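Local coordinates for adenosine deaminase (Burkholderia ambifaria, PDB 4GXW), which binds a zinc ion and probably catalyses the hydrolytic deamination of adenine or a related purine, at residues A[100-105]-A[111-116]; A[151-156]-A[339-344]; A[115-120]-A[131-136]; A[47-52]-A[94-99]. All coordinates share one frame; numbering follows the deposited sequence.

Interaction 1. Residues A[100-105]-A[111-116]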
loop_
_atom_site.group_PDB
_atom_site.type_symbol
_atom_site.label_atom_id
_atom_site.label_comp_id
_atom_site.label_asym_id
_atom_site.label_seq_id
_atom_site.Cartn_x
_atom_site.Cartn_y
_atom_site.Cartn_z
ATOM N N GLU A 100 7.660 -2.153 -13.800
ATOM C CA GLU A 100 8.447 -3.081 -12.983
ATOM C C GLU A 100 7.765 -3.426 -11.661
ATOM O O GLU A 100 7.842 -4.566 -11.205
ATOM C CB GLU A 100 9.872 -2.552 -12.762
ATOM C CG GLU A 100 10.665 -2.502 -14.056
ATOM C CD GLU A 100 12.109 -2.075 -13.900
ATOM O OE1 GLU A 100 12.538 -1.741 -12.774
ATOM O OE2 GLU A 100 12.832 -2.078 -14.929
ATOM N N TYR A 101 7.096 -2.455 -11.051
ATOM C CA TYR A 101 6.315 -2.725 -9.847
ATOM C C TYR A 101 5.222 -3.746 -10.158
ATOM O O TYR A 101 5.077 -4.750 -9.450
ATOM C CB TYR A 101 5.711 -1.442 -9.247
ATOM C CG TYR A 101 4.512 -1.740 -8.375
ATOM C CD1 TYR A 101 4.626 -2.556 -7.250
ATOM C CD2 TYR A 101 3.255 -1.256 -8.706
ATOM C CE1 TYR A 101 3.514 -2.864 -6.471
ATOM C CE2 TYR A 101 2.142 -1.554 -7.937
ATOM C CZ TYR A 101 2.274 -2.355 -6.825
ATOM O OH TYR A 101 1.155 -2.637 -6.065
ATOM N N LEU A 102 4.473 -3.514 -11.230
ATOM C CA LEU A 102 3.364 -4.393 -11.566
ATOM C C LEU A 102 3.851 -5.795 -11.941
ATOM O O LEU A 102 3.199 -6.789 -11.605
ATOM C CB LEU A 102 2.466 -3.779 -12.650
ATOM C CG LEU A 102 1.718 -2.524 -12.188
ATOM C CD1 LEU A 102 1.114 -1.763 -13.354
ATOM C CD2 LEU A 102 0.646 -2.868 -11.158
ATOM N N GLU A 103 5.002 -5.884 -12.607
ATOM C CA GLU A 103 5.622 -7.184 -12.869
ATOM C C GLU A 103 5.936 -7.927 -11.569
ATOM O O GLU A 103 5.644 -9.113 -11.426
ATOM C CB GLU A 103 6.907 -7.018 -13.680
ATOM C CG GLU A 103 7.597 -8.342 -13.954
ATOM C CD GLU A 103 8.840 -8.218 -14.816
ATOM O OE1 GLU A 103 9.392 -7.100 -14.939
ATOM O OE2 GLU A 103 9.271 -9.261 -15.369
ATOM N N ASP A 104 6.537 -7.219 -10.619
ATOM C CA ASP A 104 6.885 -7.825 -9.337
ATOM C C ASP A 104 5.650 -8.233 -8.532
ATOM O O ASP A 104 5.652 -9.292 -7.892
ATOM C CB ASP A 104 7.782 -6.897 -8.514
ATOM C CG ASP A 104 9.174 -6.734 -9.118
ATOM O OD1 ASP A 104 9.609 -7.608 -9.905
ATOM O OD2 ASP A 104 9.850 -5.732 -8.788
ATOM N N ALA A 105 4.604 -7.413 -8.561
ATOM C CA ALA A 105 3.359 -7.764 -7.879
ATOM C C ALA A 105 2.717 -9.001 -8.518
ATOM O O ALA A 105 2.291 -9.935 -7.818
ATOM C CB ALA A 105 2.393 -6.580 -7.901
ATOM N N ARG A 111 -3.435 -9.884 -8.572
ATOM C CA ARG A 111 -4.205 -9.858 -9.813
ATOM C C ARG A 111 -4.731 -8.467 -10.123
ATOM O O ARG A 111 -5.128 -8.176 -11.250
ATOM C CB ARG A 111 -5.343 -10.867 -9.741
ATOM C CG ARG A 111 -4.813 -12.284 -9.659
ATOM C CD ARG A 111 -5.896 -13.319 -9.447
ATOM N NE ARG A 111 -5.332 -14.669 -9.454
ATOM C CZ ARG A 111 -6.036 -15.776 -9.242
ATOM N NH1 ARG A 111 -7.337 -15.698 -9.021
ATOM N NH2 ARG A 111 -5.438 -16.960 -9.264
ATOM N N HIS A 112 -4.706 -7.606 -9.109
ATOM C CA HIS A 112 -5.207 -6.245 -9.213
ATOM C C HIS A 112 -4.454 -5.402 -8.194
ATOM O O HIS A 112 -4.464 -5.718 -7.001
ATOM C CB HIS A 112 -6.716 -6.221 -8.927
ATOM C CG HIS A 112 -7.313 -4.849 -8.934
ATOM N ND1 HIS A 112 -7.691 -4.204 -10.093
ATOM C CD2 HIS A 112 -7.597 -3.997 -7.919
ATOM C CE1 HIS A 112 -8.174 -3.011 -9.792
ATOM N NE2 HIS A 112 -8.119 -2.858 -8.480
ATOM N N ALA A 113 -3.803 -4.339 -8.664
ATOM C CA ALA A 113 -3.013 -3.457 -7.802
ATOM C C ALA A 113 -3.448 -2.008 -7.974
ATOM O O ALA A 113 -3.522 -1.506 -9.097
ATOM C CB ALA A 113 -1.519 -3.583 -8.115
ATOM N N GLU A 114 -3.720 -1.327 -6.864
ATOM C CA GLU A 114 -3.997 0.104 -6.894
ATOM C C GLU A 114 -2.859 0.766 -6.144
ATOM O O GLU A 114 -2.594 0.417 -4.987
ATOM C CB GLU A 114 -5.355 0.399 -6.248
ATOM C CG GLU A 114 -6.456 -0.472 -6.841
ATOM C CD GLU A 114 -7.846 -0.168 -6.329
ATOM O OE1 GLU A 114 -8.028 0.803 -5.563
ATOM O OE2 GLU A 114 -8.776 -0.916 -6.703
ATOM N N PHE A 115 -2.165 1.690 -6.809
ATOM C CA PHE A 115 -0.926 2.242 -6.265
ATOM C C PHE A 115 -0.887 3.764 -6.269
ATOM O O PHE A 115 -1.527 4.413 -7.107
ATOM C CB PHE A 115 0.304 1.626 -6.957
ATOM C CG PHE A 115 0.396 1.906 -8.438
ATOM C CD1 PHE A 115 -0.245 1.093 -9.364
ATOM C CD2 PHE A 115 1.144 2.973 -8.907
ATOM C CE1 PHE A 115 -0.135 1.348 -10.741
ATOM C CE2 PHE A 115 1.255 3.224 -10.268
ATOM C CZ PHE A 115 0.605 2.419 -11.182
ATOM N N PHE A 116 -0.148 4.314 -5.306
ATOM C CA PHE A 116 -0.074 5.751 -5.054
ATOM C C PHE A 116 1.098 6.411 -5.787
ATOM O O PHE A 116 2.208 5.870 -5.829
ATOM C CB PHE A 116 0.122 6.012 -3.559
ATOM C CG PHE A 116 -0.983 5.482 -2.669
ATOM C CD1 PHE A 116 -2.318 5.731 -2.945
ATOM C CD2 PHE A 116 -0.674 4.720 -1.549
ATOM C CE1 PHE A 116 -3.321 5.241 -2.108
ATOM C CE2 PHE A 116 -1.682 4.235 -0.711
ATOM C CZ PHE A 116 -3.005 4.500 -1.003
#
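Tyr101 and Leu102 of helix 91-106 pack on Ala113 and Phe115 of strand 110-117, the helix-on-strand layering of a TIM barrel. The edge of the Tyr101 ring is turned toward the face of Phe115 in an offset T-shaped pair, with centroids 5.6 Å apart and planes at 69°. Tyr101 CE2 does the touching, 3.8 Å from Phe115 CB, while Tyr101 OH reaches Ala113 CB at 3.5 Å. From the adjacent residue, Leu102 CD2 approaches the same methyl, Ala113 CB, at 3.8 Å. With CG opposite the backbone N (chi1 158°), Tyr101 carries its ring from the helix to the strand. In the second shell, Glu33 takes the Tyr101 hydroxyl in a hydrogen bond, and Ile137 and Met141 of helix 130-148 pack against Phe115. His112 and Glu114 leave the strand away from the helix; there His112 NE2 donates to Glu114 OE2 over 2.7 Å, meeting the anti lone pair exactly in the imidazole plane.

Interaction 2. Residues A[151-156]-A[339-344]; sequences GARLIP and AWVDDD
The Arg153 guanidinium has Val341 CG1 over one face, 4.0 Å from Arg153 NH2, and a water in plane at its edge; the Trp340 indole meets Ile155 CD1 obliquely, its CZ3 3.7 Å from that methyl. This joins TIM-barrel strand 151-159 to the linker between helices 325-338 and 343-371, where Trp340 centres an inverse gamma turn closed by a weak Val341 N to Ala339 O bond. The turn sends the Trp340 carbonyl toward the arginine, but its O stays 3.9 Å from Arg153 NE. Water bridges the gap, accepting from Arg153 NE at 2.7 Å and donating to Trp340 O at 2.7 Å. On the strand side of the linker, Glu114 accepts a hydrogen bond from the Trp340 backbone N, and Arg238 makes a cation-pi contact with the indole. A bend at chi2 (-67°) folds the Arg153 chain back along its own strand. Its NH1 thereby bonds Ala152 O at 2.9 Å, with the donor well above the carbonyl plane, 64° out of it.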
loop_
_atom_site.group_PDB
_atom_site.type_symbol
_atom_site.label_atom_id
_atom_site.label_comp_id
_atom_site.label_asym_id
_atom_site.label_seq_id
_atom_site.Cartn_x
_atom_site.Cartn_y
_atom_site.Cartn_z
ATOM N N GLY A 151 -4.261 -6.428 -13.468
ATOM C CA GLY A 151 -5.030 -5.198 -13.598
ATOM C C GLY A 151 -4.544 -4.168 -12.600
ATOM O O GLY A 151 -3.941 -4.512 -11.577
ATOM N N ALA A 152 -4.794 -2.890 -12.873
ATOM C CA ALA A 152 -4.286 -1.850 -11.980
ATOM C C ALA A 152 -5.094 -0.567 -12.042
ATOM O O ALA A 152 -5.747 -0.277 -13.052
ATOM C CB ALA A 152 -2.809 -1.556 -12.284
ATOM N N ARG A 153 -5.057 0.189 -10.945
ATOM C CA ARG A 153 -5.527 1.573 -10.937
ATOM C C ARG A 153 -4.450 2.473 -10.353
ATOM O O ARG A 153 -3.700 2.066 -9.459
ATOM C CB ARG A 153 -6.803 1.731 -10.108
ATOM C CG ARG A 153 -7.973 0.869 -10.553
ATOM C CD ARG A 153 -8.502 1.299 -11.912
ATOM N NE ARG A 153 -9.670 0.513 -12.311
ATOM C CZ ARG A 153 -9.612 -0.686 -12.886
ATOM N NH1 ARG A 153 -8.441 -1.256 -13.147
ATOM N NH2 ARG A 153 -10.733 -1.319 -13.208
ATOM N N LEU A 154 -4.403 3.701 -10.855
ATOM C CA LEU A 154 -3.501 4.735 -10.364
ATOM C C LEU A 154 -4.264 5.675 -9.439
ATOM O O LEU A 154 -5.376 6.107 -9.759
ATOM C CB LEU A 154 -2.939 5.526 -11.541
ATOM C CG LEU A 154 -2.014 6.703 -11.228
ATOM C CD1 LEU A 154 -0.795 6.212 -10.453
ATOM C CD2 LEU A 154 -1.600 7.387 -12.525
ATOM N N ILE A 155 -3.658 5.992 -8.299
ATOM C CA ILE A 155 -4.259 6.867 -7.300
ATOM C C ILE A 155 -3.310 8.038 -7.049
ATOM O O ILE A 155 -2.422 7.968 -6.192
ATOM C CB ILE A 155 -4.566 6.110 -5.984
ATOM C CG1 ILE A 155 -5.449 4.885 -6.256
ATOM C CG2 ILE A 155 -5.229 7.039 -4.965
ATOM C CD1 ILE A 155 -5.679 4.001 -5.024
ATOM N N PRO A 156 -3.478 9.131 -7.812
ATOM C CA PRO A 156 -2.695 10.340 -7.544
ATOM C C PRO A 156 -2.950 10.766 -6.105
ATOM O O PRO A 156 -4.104 10.785 -5.655
ATOM C CB PRO A 156 -3.248 11.345 -8.558
ATOM C CG PRO A 156 -3.774 10.479 -9.680
ATOM C CD PRO A 156 -4.359 9.277 -8.985
ATOM N N ALA A 339 -11.702 -2.811 -3.057
ATOM C CA ALA A 339 -11.148 -2.425 -4.351
ATOM C C ALA A 339 -12.043 -1.445 -5.105
ATOM O O ALA A 339 -13.268 -1.440 -4.961
ATOM C CB ALA A 339 -10.864 -3.665 -5.201
ATOM N N TRP A 340 -11.407 -0.632 -5.936
ATOM C CA TRP A 340 -12.107 0.371 -6.717
ATOM C C TRP A 340 -12.426 -0.180 -8.102
ATOM O O TRP A 340 -11.903 0.271 -9.121
ATOM C CB TRP A 340 -11.286 1.657 -6.760
ATOM C CG TRP A 340 -11.291 2.362 -5.426
ATOM C CD1 TRP A 340 -12.029 2.021 -4.316
ATOM C CD2 TRP A 340 -10.538 3.525 -5.062
ATOM N NE1 TRP A 340 -11.779 2.912 -3.293
ATOM C CE2 TRP A 340 -10.862 3.835 -3.722
ATOM C CE3 TRP A 340 -9.605 4.321 -5.728
ATOM C CZ2 TRP A 340 -10.303 4.924 -3.047
ATOM C CZ3 TRP A 340 -9.054 5.398 -5.060
ATOM C CH2 TRP A 340 -9.408 5.690 -3.737
ATOM N N VAL A 341 -13.287 -1.194 -8.103
ATOM C CA VAL A 341 -13.779 -1.825 -9.322
ATOM C C VAL A 341 -15.288 -1.953 -9.190
ATOM O O VAL A 341 -15.833 -1.742 -8.101
ATOM C CB VAL A 341 -13.151 -3.224 -9.559
ATOM C CG1 VAL A 341 -11.650 -3.112 -9.761
ATOM C CG2 VAL A 341 -13.474 -4.191 -8.407
ATOM N N ASP A 342 -15.973 -2.301 -10.276
ATOM C CA ASP A 342 -17.434 -2.356 -10.188
ATOM C C ASP A 342 -17.959 -3.613 -9.483
ATOM O O ASP A 342 -17.204 -4.568 -9.231
ATOM C CB ASP A 342 -18.122 -2.126 -11.545
ATOM C CG ASP A 342 -17.785 -3.187 -12.579
ATOM O OD1 ASP A 342 -17.394 -4.313 -12.210
ATOM O OD2 ASP A 342 -17.941 -2.897 -13.784
ATOM N N ASP A 343 -19.250 -3.601 -9.164
ATOM C CA ASP A 343 -19.862 -4.687 -8.405
ATOM C C ASP A 343 -19.769 -6.034 -9.118
ATOM O O ASP A 343 -19.589 -7.067 -8.466
ATOM C CB ASP A 343 -21.325 -4.370 -8.088
ATOM C CG ASP A 343 -21.474 -3.226 -7.110
ATOM O OD1 ASP A 343 -20.476 -2.869 -6.452
ATOM O OD2 ASP A 343 -22.593 -2.690 -6.994
ATOM N N ASP A 344 -19.895 -6.030 -10.445
ATOM C CA ASP A 344 -19.826 -7.279 -11.208
ATOM C C ASP A 344 -18.462 -7.928 -11.050
ATOM O O ASP A 344 -18.350 -9.144 -10.852
ATOM C CB ASP A 344 -20.104 -7.038 -12.696
ATOM C CG ASP A 344 -21.556 -6.724 -12.975
ATOM O OD1 ASP A 344 -22.415 -7.067 -12.132
ATOM O OD2 ASP A 344 -21.839 -6.139 -14.044
HETATM O O HOH W 1 -12.155 1.229 -11.667
#

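Interaction 3. Residues A[115-120]-A[131-136]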
loop_
_atom_site.group_PDB
_atom_site.type_symbol
_atom_site.label_atom_id
_atom_site.label_comp_id
_atom_site.label_asym_id
_atom_site.label_seq_id
_atom_site.Cartn_x
_atom_site.Cartn_y
_atom_site.Cartn_z
ATOM N N PHE A 115 -2.165 1.690 -6.809
ATOM C CA PHE A 115 -0.926 2.242 -6.265
ATOM C C PHE A 115 -0.887 3.764 -6.269
ATOM O O PHE A 115 -1.527 4.413 -7.107
ATOM C CB PHE A 115 0.304 1.626 -6.957
ATOM C CG PHE A 115 0.396 1.906 -8.438
ATOM C CD1 PHE A 115 -0.245 1.093 -9.364
ATOM C CD2 PHE A 115 1.144 2.973 -8.907
ATOM C CE1 PHE A 115 -0.135 1.348 -10.741
ATOM C CE2 PHE A 115 1.255 3.224 -10.268
ATOM C CZ PHE A 115 0.605 2.419 -11.182
ATOM N N PHE A 116 -0.148 4.314 -5.306
ATOM C CA PHE A 116 -0.074 5.751 -5.054
ATOM C C PHE A 116 1.098 6.411 -5.787
ATOM O O PHE A 116 2.208 5.870 -5.829
ATOM C CB PHE A 116 0.122 6.012 -3.559
ATOM C CG PHE A 116 -0.983 5.482 -2.669
ATOM C CD1 PHE A 116 -2.318 5.731 -2.945
ATOM C CD2 PHE A 116 -0.674 4.720 -1.549
ATOM C CE1 PHE A 116 -3.321 5.241 -2.108
ATOM C CE2 PHE A 116 -1.682 4.235 -0.711
ATOM C CZ PHE A 116 -3.005 4.500 -1.003
ATOM N N TRP A 117 0.849 7.605 -6.321
ATOM C CA TRP A 117 1.888 8.420 -6.950
ATOM C C TRP A 117 1.601 9.864 -6.581
ATOM O O TRP A 117 0.449 10.294 -6.669
ATOM C CB TRP A 117 1.844 8.253 -8.472
ATOM C CG TRP A 117 2.483 9.376 -9.258
ATOM C CD1 TRP A 117 3.788 9.799 -9.195
ATOM C CD2 TRP A 117 1.845 10.209 -10.239
ATOM N NE1 TRP A 117 3.993 10.847 -10.077
ATOM C CE2 TRP A 117 2.817 11.102 -10.735
ATOM C CE3 TRP A 117 0.546 10.265 -10.760
ATOM C CZ2 TRP A 117 2.520 12.061 -11.700
ATOM C CZ3 TRP A 117 0.260 11.203 -11.724
ATOM C CH2 TRP A 117 1.243 12.088 -12.187
ATOM N N ASN A 118 2.624 10.604 -6.151
ATOM C CA ASN A 118 2.455 12.024 -5.822
ATOM C C ASN A 118 2.791 12.936 -7.001
ATOM O O ASN A 118 3.959 13.160 -7.315
ATOM C CB ASN A 118 3.324 12.429 -4.631
ATOM C CG ASN A 118 3.073 11.594 -3.402
ATOM O OD1 ASN A 118 3.815 10.641 -3.137
ATOM N ND2 ASN A 118 2.046 11.954 -2.621
ATOM N N PRO A 119 1.761 13.479 -7.660
ATOM C CA PRO A 119 2.044 14.357 -8.806
ATOM C C PRO A 119 2.716 15.676 -8.445
ATOM O O PRO A 119 3.382 16.252 -9.303
ATOM C CB PRO A 119 0.660 14.644 -9.395
ATOM C CG PRO A 119 -0.276 13.688 -8.748
ATOM C CD PRO A 119 0.319 13.281 -7.438
ATOM N N THR A 120 2.531 16.160 -7.217
ATOM C CA THR A 120 3.137 17.430 -6.834
ATOM C C THR A 120 4.656 17.384 -6.978
ATOM O O THR A 120 5.256 18.261 -7.611
ATOM C CB THR A 120 2.744 17.846 -5.407
ATOM O OG1 THR A 120 1.319 17.917 -5.310
ATOM C CG2 THR A 120 3.346 19.196 -5.049
ATOM N N ALA A 131 0.444 15.908 -17.588
ATOM C CA ALA A 131 -0.131 15.146 -18.695
ATOM C C ALA A 131 0.832 14.079 -19.206
ATOM O O ALA A 131 0.435 12.948 -19.486
ATOM C CB ALA A 131 -0.549 16.077 -19.826
ATOM N N ASP A 132 2.106 14.443 -19.312
ATOM C CA ASP A 132 3.124 13.504 -19.773
ATOM C C ASP A 132 3.427 12.436 -18.735
ATOM O O ASP A 132 3.628 11.274 -19.070
ATOM C CB ASP A 132 4.402 14.251 -20.154
ATOM C CG ASP A 132 4.177 15.251 -21.259
ATOM O OD1 ASP A 132 3.389 14.937 -22.179
ATOM O OD2 ASP A 132 4.782 16.340 -21.212
ATOM N N ALA A 133 3.455 12.837 -17.468
ATOM C CA ALA A 133 3.725 11.891 -16.391
ATOM C C ALA A 133 2.614 10.847 -16.291
ATOM O O ALA A 133 2.880 9.643 -16.222
ATOM C CB ALA A 133 3.891 12.625 -15.072
ATOM N N GLN A 134 1.363 11.298 -16.276
ATOM C CA GLN A 134 0.243 10.368 -16.168
ATOM C C GLN A 134 0.190 9.437 -17.377
ATOM O O GLN A 134 -0.035 8.239 -17.224
ATOM C CB GLN A 134 -1.098 11.095 -15.988
ATOM C CG GLN A 134 -2.207 10.130 -15.576
ATOM C CD GLN A 134 -3.596 10.691 -15.749
ATOM O OE1 GLN A 134 -4.184 11.250 -14.815
ATOM N NE2 GLN A 134 -4.144 10.524 -16.938
ATOM N N ALA A 135 0.406 9.980 -18.573
ATOM C CA ALA A 135 0.385 9.144 -19.767
ATOM C C ALA A 135 1.443 8.047 -19.690
ATOM O O ALA A 135 1.199 6.910 -20.082
ATOM C CB ALA A 135 0.569 9.984 -21.023
ATOM N N ALA A 136 2.617 8.390 -19.170
ATOM C CA ALA A 136 3.702 7.418 -19.081
ATOM C C ALA A 136 3.370 6.308 -18.080
ATOM O O ALA A 136 3.597 5.120 -18.341
ATOM C CB ALA A 136 5.000 8.104 -18.704
#
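Trp117 sets the six-membered ring of its indole against the side of helix 130-148, meeting it at the turn that carries Ala133 and Gln134. That ring does the work: CZ2 of Trp117 lies 3.7 Å from CB of Ala133, and CH2 of Trp117 is 4.0 Å from the same methyl. Just beyond, Trp117 CH2 passes the backbone N of Gln134 at 4.2 Å. With CG opposite its own backbone N (chi1 158°), the tryptophan reaches away from the strand to span this gap.

The two segments belong to one beta-alpha-beta crossover of the TIM barrel: strand 110-117 runs into helix 119-126 and helix 130-148, and the chain then returns as the parallel neighbour, strand 151-159. The indole thus lies between the strand and its outer helix.

Several neighbours meet the indole and the glutamine. Pro119 CA rests 3.7 Å above one face of the Trp117 ring, offset toward the rim, and Thr122 hydrogen-bonds the indole NE1. Tyr130, whose ring also meets the indole, bonds through its hydroxyl to Gln134 OE1, while Gln134 NE2 is taken by the carbonyl O of Asn177.

Interaction 4. Residues A[47-52]-A[94-99]; sequences FVALAQ and LRRIAY
Arg96 NE is held in a salt bridge by Glu100, one turn further along the same helix, a bond consistent with holding the arginine that reaches toward Ala49. All four torsions of the Arg96 side chain are close to fully extended (chi1 -178°, chi4 175°), so the guanidinium stands straight out from helix 91-106 toward helix 44-54. Its NH1 comes within 4.2 Å of Ala49 CB, an oblique, purely van der Waals approach to the methyl. Both residues are partly exposed; the polar head keeps its charge partner on its own helix while NH1 at its end touches the alanine methyl.

One residue further on in each segment, the pairing becomes apolar and buried. Leu50 CD1 faces Ile97 CG2 at 4.5 Å, a branch-to-branch touch. On the isoleucine the torsion at chi1 (62°) leaves CG2, rather than the longer CG1 arm, opposite the carbonyl carbon. At these distances the helices are only lightly in touch, and only about 111 Å² is buried between the segments. Other groups complete the packing: Leu87 and Leu88 lie against Leu50, and Leu38 and Val42 against Ile97. Helix 44-54 belongs to the helical excursion between the first barrel strand, 31-33, and helix 91-106, an elaboration of the TIM barrel found in the adenosine deaminase family.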
loop_
_atom_site.group_PDB
_atom_site.type_symbol
_atom_site.label_atom_id
_atom_site.label_comp_id
_atom_site.label_asym_id
_atom_site.label_seq_id
_atom_site.Cartn_x
_atom_site.Cartn_y
_atom_site.Cartn_z
ATOM N N PHE A 47 17.102 1.787 -9.420
ATOM C CA PHE A 47 17.527 2.982 -8.690
ATOM C C PHE A 47 18.959 3.344 -9.106
ATOM O O PHE A 47 19.262 4.510 -9.383
ATOM C CB PHE A 47 17.430 2.725 -7.178
ATOM C CG PHE A 47 17.409 3.979 -6.333
ATOM C CD1 PHE A 47 18.573 4.691 -6.087
ATOM C CD2 PHE A 47 16.228 4.416 -5.747
ATOM C CE1 PHE A 47 18.553 5.838 -5.296
ATOM C CE2 PHE A 47 16.203 5.559 -4.957
ATOM C CZ PHE A 47 17.364 6.267 -4.733
ATOM N N VAL A 48 19.831 2.338 -9.160
ATOM C CA VAL A 48 21.206 2.515 -9.624
ATOM C C VAL A 48 21.269 3.079 -11.045
ATOM O O VAL A 48 21.992 4.045 -11.303
ATOM C CB VAL A 48 21.984 1.188 -9.534
ATOM C CG1 VAL A 48 23.311 1.273 -10.281
ATOM C CG2 VAL A 48 22.203 0.821 -8.078
ATOM N N ALA A 49 20.497 2.493 -11.957
ATOM C CA ALA A 49 20.492 2.922 -13.354
ATOM C C ALA A 49 20.036 4.366 -13.485
ATOM O O ALA A 49 20.630 5.149 -14.233
ATOM C CB ALA A 49 19.604 2.014 -14.186
ATOM N N LEU A 50 18.975 4.713 -12.763
ATOM C CA LEU A 50 18.466 6.077 -12.773
ATOM C C LEU A 50 19.492 7.074 -12.227
ATOM O O LEU A 50 19.685 8.156 -12.784
ATOM C CB LEU A 50 17.167 6.163 -11.972
ATOM C CG LEU A 50 15.959 5.457 -12.588
ATOM C CD1 LEU A 50 14.794 5.460 -11.608
ATOM C CD2 LEU A 50 15.567 6.157 -13.877
ATOM N N ALA A 51 20.159 6.702 -11.141
ATOM C CA ALA A 51 21.163 7.566 -10.524
ATOM C C ALA A 51 22.351 7.812 -11.453
ATOM O O ALA A 51 22.834 8.942 -11.589
ATOM C CB ALA A 51 21.632 6.968 -9.212
ATOM N N GLN A 52 22.827 6.744 -12.082
ATOM C CA GLN A 52 23.990 6.833 -12.955
ATOM C C GLN A 52 23.694 7.681 -14.185
ATOM O O GLN A 52 24.541 8.455 -14.631
ATOM C CB GLN A 52 24.466 5.436 -13.359
ATOM C CG GLN A 52 25.013 4.623 -12.192
ATOM C CD GLN A 52 25.262 3.170 -12.545
ATOM O OE1 GLN A 52 24.693 2.643 -13.501
ATOM N NE2 GLN A 52 26.117 2.514 -11.768
ATOM N N LEU A 94 8.988 7.028 -15.163
ATOM C CA LEU A 94 7.748 6.693 -14.465
ATOM C C LEU A 94 7.076 5.483 -15.106
ATOM O O LEU A 94 6.540 4.623 -14.401
ATOM C CB LEU A 94 6.796 7.886 -14.456
ATOM C CG LEU A 94 7.315 9.079 -13.650
ATOM C CD1 LEU A 94 6.463 10.318 -13.891
ATOM C CD2 LEU A 94 7.364 8.761 -12.175
ATOM N N ARG A 95 7.107 5.410 -16.436
ATOM C CA ARG A 95 6.604 4.232 -17.133
ATOM C C ARG A 95 7.361 3.001 -16.644
ATOM O O ARG A 95 6.756 1.979 -16.276
ATOM C CB ARG A 95 6.796 4.351 -18.652
ATOM C CG ARG A 95 6.292 3.118 -19.409
ATOM C CD ARG A 95 6.989 2.876 -20.747
ATOM N NE ARG A 95 8.443 2.923 -20.626
ATOM C CZ ARG A 95 9.211 1.920 -20.208
ATOM N NH1 ARG A 95 8.693 0.741 -19.880
ATOM N NH2 ARG A 95 10.525 2.093 -20.135
ATOM N N ARG A 96 8.688 3.090 -16.649
ATOM C CA ARG A 96 9.518 1.957 -16.242
ATOM C C ARG A 96 9.211 1.467 -14.827
ATOM O O ARG A 96 9.037 0.261 -14.598
ATOM C CB ARG A 96 11.010 2.285 -16.381
ATOM C CG ARG A 96 11.906 1.119 -16.009
ATOM C CD ARG A 96 13.364 1.450 -16.232
ATOM N NE ARG A 96 14.220 0.349 -15.806
ATOM C CZ ARG A 96 15.537 0.315 -15.964
ATOM N NH1 ARG A 96 16.162 1.324 -16.547
ATOM N NH2 ARG A 96 16.223 -0.732 -15.539
ATOM N N ILE A 97 9.155 2.381 -13.865
ATOM C CA ILE A 97 8.965 1.928 -12.494
ATOM C C ILE A 97 7.546 1.404 -12.251
ATOM O O ILE A 97 7.364 0.487 -11.447
ATOM C CB ILE A 97 9.433 2.947 -11.418
ATOM C CG1 ILE A 97 8.650 4.258 -11.484
ATOM C CG2 ILE A 97 10.936 3.193 -11.556
ATOM C CD1 ILE A 97 8.956 5.167 -10.315
ATOM N N ALA A 98 6.558 1.938 -12.969
ATOM C CA ALA A 98 5.199 1.397 -12.879
ATOM C C ALA A 98 5.157 -0.030 -13.431
ATOM O O ALA A 98 4.593 -0.934 -12.811
ATOM C CB ALA A 98 4.202 2.299 -13.603
ATOM N N TYR A 99 5.777 -0.229 -14.590
ATOM C CA TYR A 99 5.793 -1.531 -15.242
ATOM C C TYR A 99 6.521 -2.550 -14.369
ATOM O O TYR A 99 6.047 -3.680 -14.201
ATOM C CB TYR A 99 6.463 -1.408 -16.610
ATOM C CG TYR A 99 6.581 -2.693 -17.396
ATOM C CD1 TYR A 99 5.508 -3.193 -18.119
ATOM C CD2 TYR A 99 7.784 -3.395 -17.433
ATOM C CE1 TYR A 99 5.629 -4.356 -18.857
ATOM C CE2 TYR A 99 7.911 -4.566 -18.172
ATOM C CZ TYR A 99 6.828 -5.040 -18.879
ATOM O OH TYR A 99 6.946 -6.205 -19.615
#

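In the fold
From the N terminus, interaction 4 comes first: it closes a loop of 41 residues, bringing the helical excursion at 44-54 back onto helix 91-106. Interaction 1 opens at the very next residue and closes the short turn from that helix into strand 110-117. Interaction 3 starts on the end of that strand, sharing Phe115 and Phe116 with interaction 1, and ties it to helix 130-148. Interaction 2 spans the longest interval, 182 residues, joining strand 151-159 to the linker before the last helix. None encloses another. Interactions 3 and 4 touch where Ala133 meets Leu94, and backbone bonding between the neighbouring strands joins interaction 2 to 1 and 3.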